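Local coordinates for protein bacterial fluorinating enzyme homolog (Thermus thermophilus, PDB 2CW5) that catalyses the hydrolysis of S-adenosyl-L-methionine to adenosine and L-methionine, as a homotrimer without chlorinase or fluorinase activity, at the interface of chains A and B. Sequence-based numbering; all coordinates share one arbitrary frame. Chains: chain A/B, Bacterial fluorinating enzyme homolog.

Contact 1: the interface of chains A and B. Residues chain A 225-227, 229; chain B 127-128, 131-132, 135.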
# COMPACT_ATOMS: atom_id res chain seq x y z
N LEU A 225 -26.74 4.78 5.86
CA LEU A 225 -26.15 5.61 4.82
C LEU A 225 -24.64 5.59 5.06
O LEU A 225 -24.17 6.01 6.11
CB LEU A 225 -26.68 7.05 4.90
CG LEU A 225 -26.36 7.93 3.69
CD1 LEU A 225 -27.03 7.36 2.44
CD2 LEU A 225 -26.85 9.34 3.95
N GLY A 226 -23.89 5.11 4.07
CA GLY A 226 -22.45 5.02 4.20
C GLY A 226 -21.67 6.31 4.09
O GLY A 226 -22.23 7.38 3.87
N SER A 227 -20.35 6.20 4.23
CA SER A 227 -19.45 7.35 4.18
C SER A 227 -19.44 8.07 2.83
O SER A 227 -18.97 9.20 2.74
CB SER A 227 -18.03 6.92 4.55
OG SER A 227 -17.53 5.96 3.63
N GLY A 229 -22.31 8.44 0.94
CA GLY A 229 -23.67 8.83 0.59
C GLY A 229 -24.52 7.76 -0.08
O GLY A 229 -25.56 8.08 -0.66
N PRO B 127 -22.86 12.69 2.72
CA PRO B 127 -22.30 11.46 3.27
C PRO B 127 -22.93 11.12 4.62
O PRO B 127 -23.46 11.99 5.31
CB PRO B 127 -20.81 11.77 3.38
CG PRO B 127 -20.81 13.24 3.67
CD PRO B 127 -21.85 13.77 2.71
N GLY B 128 -22.88 9.84 4.99
CA GLY B 128 -23.44 9.42 6.27
C GLY B 128 -22.73 10.10 7.42
O GLY B 128 -21.57 10.50 7.30
N THR B 131 -19.30 8.18 9.97
CA THR B 131 -19.00 6.95 9.25
C THR B 131 -17.54 6.88 8.79
O THR B 131 -17.09 5.86 8.27
CB THR B 131 -19.91 6.79 8.01
OG1 THR B 131 -19.79 7.94 7.17
CG2 THR B 131 -21.36 6.62 8.43
N PHE B 132 -16.79 7.97 9.00
CA PHE B 132 -15.39 8.03 8.59
C PHE B 132 -14.69 9.12 9.41
O PHE B 132 -14.36 10.19 8.90
CB PHE B 132 -15.32 8.37 7.09
CG PHE B 132 -13.96 8.17 6.47
CD1 PHE B 132 -12.83 7.92 7.25
CD2 PHE B 132 -13.81 8.24 5.08
CE1 PHE B 132 -11.58 7.75 6.66
CE2 PHE B 132 -12.57 8.07 4.49
CZ PHE B 132 -11.44 7.82 5.28
N ARG B 135 -11.45 10.96 8.20
CA ARG B 135 -11.69 12.01 7.22
C ARG B 135 -12.34 13.26 7.79
O ARG B 135 -11.88 14.38 7.57
CB ARG B 135 -12.59 11.47 6.10
CG ARG B 135 -12.92 12.47 5.00
CD ARG B 135 -13.97 11.90 4.05
NE ARG B 135 -15.31 11.91 4.65
CZ ARG B 135 -16.32 11.17 4.22
NH1 ARG B 135 -16.16 10.33 3.21
NH2 ARG B 135 -17.50 11.26 4.81
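The main-chain carbonyl oxygen of A:Ser227 is gripped end-on by the guanidinium of B:Arg135, whose two terminal nitrogens both donate to this one atom. NH1 of B:Arg135 lies 3.1 Å from O of A:Ser227, and NH2 reaches the same oxygen at 3.3 Å. The oxygen sits almost in the guanidinium plane, but the donors use it differently: NH2 arrives in the carbonyl plane on a lone pair, whereas NH1 stands above that plane. An extended start (CG anti to the backbone N, chi1 -180°) and a bend at chi3 of 75° carry the guanidinium out to the loop of chain A. Beside it, CB of B:Arg135 rests over the centre of the B:Phe132 ring, and CB of B:Phe132 lies over one face of the guanidinium, which would help fix its rotation. A leucine in place of B:Arg135 would take both NH donors from the A:Ser227 carbonyl and would probably leave that loop freer to shift.

One residue earlier in that loop, the backbone is clasped again: N of B:Gly128 donates to O of A:Gly226 at 2.8 Å. Over a neighbouring flank of the loop B:Thr131 packs against A:Ser227, its CB 3.9 Å from CA of A:Ser227. A:Ser227 belongs to the inferred S-adenosyl-L-methionine site, so the neighbouring subunit appears to shape a substrate-binding loop by holding its backbone, an example of an active site built at a subunit boundary. The B:Thr131 hydroxyl, OG1, is itself turned back within chain B, donating to O of B:Gly128 at 3.1 Å from above the carbonyl plane.

Contact 2: the interface of chains A and B. Residues chain A 5, 34, 55, 58-59; chain B 18-19, 22, 119.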
# COMPACT_ATOMS: atom_id res chain seq x y z
N TYR A 5 -3.19 11.32 -8.26
CA TYR A 5 -3.74 10.30 -7.37
C TYR A 5 -3.82 9.05 -8.23
O TYR A 5 -4.48 9.03 -9.27
CB TYR A 5 -5.10 10.75 -6.85
CG TYR A 5 -4.95 11.76 -5.73
CD1 TYR A 5 -4.97 11.36 -4.40
CD2 TYR A 5 -4.73 13.11 -6.01
CE1 TYR A 5 -4.79 12.27 -3.37
CE2 TYR A 5 -4.54 14.04 -4.98
CZ TYR A 5 -4.57 13.60 -3.66
OH TYR A 5 -4.42 14.51 -2.64
N VAL A 34 0.09 10.47 -4.91
CA VAL A 34 -0.57 9.80 -3.80
C VAL A 34 -1.29 8.56 -4.30
O VAL A 34 -2.06 8.63 -5.26
CB VAL A 34 -1.60 10.73 -3.12
CG1 VAL A 34 -2.34 9.98 -2.03
CG2 VAL A 34 -0.89 11.95 -2.56
N ALA A 55 -13.54 8.82 -3.12
CA ALA A 55 -12.48 9.81 -2.94
C ALA A 55 -12.61 11.14 -3.65
O ALA A 55 -12.23 12.18 -3.11
CB ALA A 55 -11.15 9.16 -3.33
N TYR A 58 -13.18 14.81 -2.25
CA TYR A 58 -12.16 15.34 -1.35
C TYR A 58 -10.81 15.62 -1.99
O TYR A 58 -9.91 16.14 -1.32
CB TYR A 58 -12.00 14.37 -0.18
CG TYR A 58 -13.31 14.14 0.53
CD1 TYR A 58 -13.80 15.09 1.43
CD2 TYR A 58 -14.10 13.03 0.24
CE1 TYR A 58 -15.05 14.93 2.03
CE2 TYR A 58 -15.35 12.86 0.83
CZ TYR A 58 -15.82 13.81 1.72
OH TYR A 58 -17.05 13.66 2.30
N LEU A 59 -10.66 15.31 -3.27
CA LEU A 59 -9.39 15.55 -3.94
C LEU A 59 -9.27 17.00 -4.37
O LEU A 59 -10.27 17.63 -4.71
CB LEU A 59 -9.25 14.65 -5.16
CG LEU A 59 -9.42 13.14 -4.94
CD1 LEU A 59 -9.12 12.42 -6.26
CD2 LEU A 59 -8.47 12.66 -3.85
N ALA B 18 -5.63 7.75 1.27
CA ALA B 18 -5.50 8.83 0.31
C ALA B 18 -6.47 9.98 0.58
O ALA B 18 -6.12 11.15 0.40
CB ALA B 18 -5.71 8.31 -1.10
N VAL B 19 -7.69 9.66 1.00
CA VAL B 19 -8.68 10.69 1.30
C VAL B 19 -8.22 11.55 2.47
O VAL B 19 -8.37 12.78 2.45
CB VAL B 19 -10.06 10.07 1.61
CG1 VAL B 19 -11.04 11.16 2.06
CG2 VAL B 19 -10.61 9.38 0.37
N ALA B 22 -5.67 13.78 1.27
CA ALA B 22 -6.29 14.81 0.45
C ALA B 22 -6.85 15.92 1.33
O ALA B 22 -6.67 17.10 1.04
CB ALA B 22 -7.40 14.21 -0.41
N LYS B 119 -16.29 18.54 -2.44
CA LYS B 119 -16.27 19.44 -3.59
C LYS B 119 -17.35 19.15 -4.63
O LYS B 119 -17.84 20.05 -5.31
CB LYS B 119 -14.89 19.41 -4.23
CG LYS B 119 -13.80 19.93 -3.30
CD LYS B 119 -12.44 19.34 -3.62
CE LYS B 119 -11.38 19.86 -2.66
NZ LYS B 119 -11.72 19.57 -1.24
O HOH W 1 -10.63 17.82 0.80
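B:Val19 drives its two methyls against different residues of chain A, at the tight part of a largely apolar contact in which helix 16-24 of chain B packs on chain A. CG2 meets the methyl CB of A:Ala55 at 3.7 Å, while CG1, anti to the backbone N (chi1 174°), turns to the root of A:Tyr58 and lies 4.0 Å from its CD2. The valine and tyrosine side chains cross obliquely, the methyl standing above the ring plane, out by the CG–CD2 rim.

One helical turn along from B:Ala18, B:Ala22 offers its small CB to CD2 of A:Leu59 at 3.9 Å. That same leucine methyl rests on one face of the A:Tyr5 ring, toward the rim, while the tip of the tyrosine, OH, approaches CA of B:Ala22 at 3.6 Å. One turn back, CB of B:Ala18 touches CG1 of A:Val34 at 3.9 Å. The small alanines probably allow helix 16-24 of chain B to lie close to chain A.

The other end is looser and watery. Here the poorly ordered B:Lys119 bends at chi4, and its terminal amino nitrogen NZ lies 2.9 Å from a water that in turn sits 2.8 Å from the carbonyl O of A:Tyr58. This water bridge is a polar link between the two sides, and the disorder of the lysine suggests a modest hold. The apolar core therefore seems to do most of the work, seating one subunit against the next in the homotrimer.

About 15 Å separates the C-alpha centres of contact 1 and contact 2, and they have no residue in common. On chain A, contact 1 uses the loop after strand 221-225, in the C-terminal part of the sequence, whereas contact 2 uses strands 4-8 and 33-37 and the segment around residues 55-59. Chain B supplies helix 16-24 and residue 119 to contact 2, and residues 127-132 with the start of helix 133-147 to contact 1. Joining two parts of chain A in this way is likely to couple trimer assembly to the shape of the substrate site, and every copy of the protein supplies the same residues.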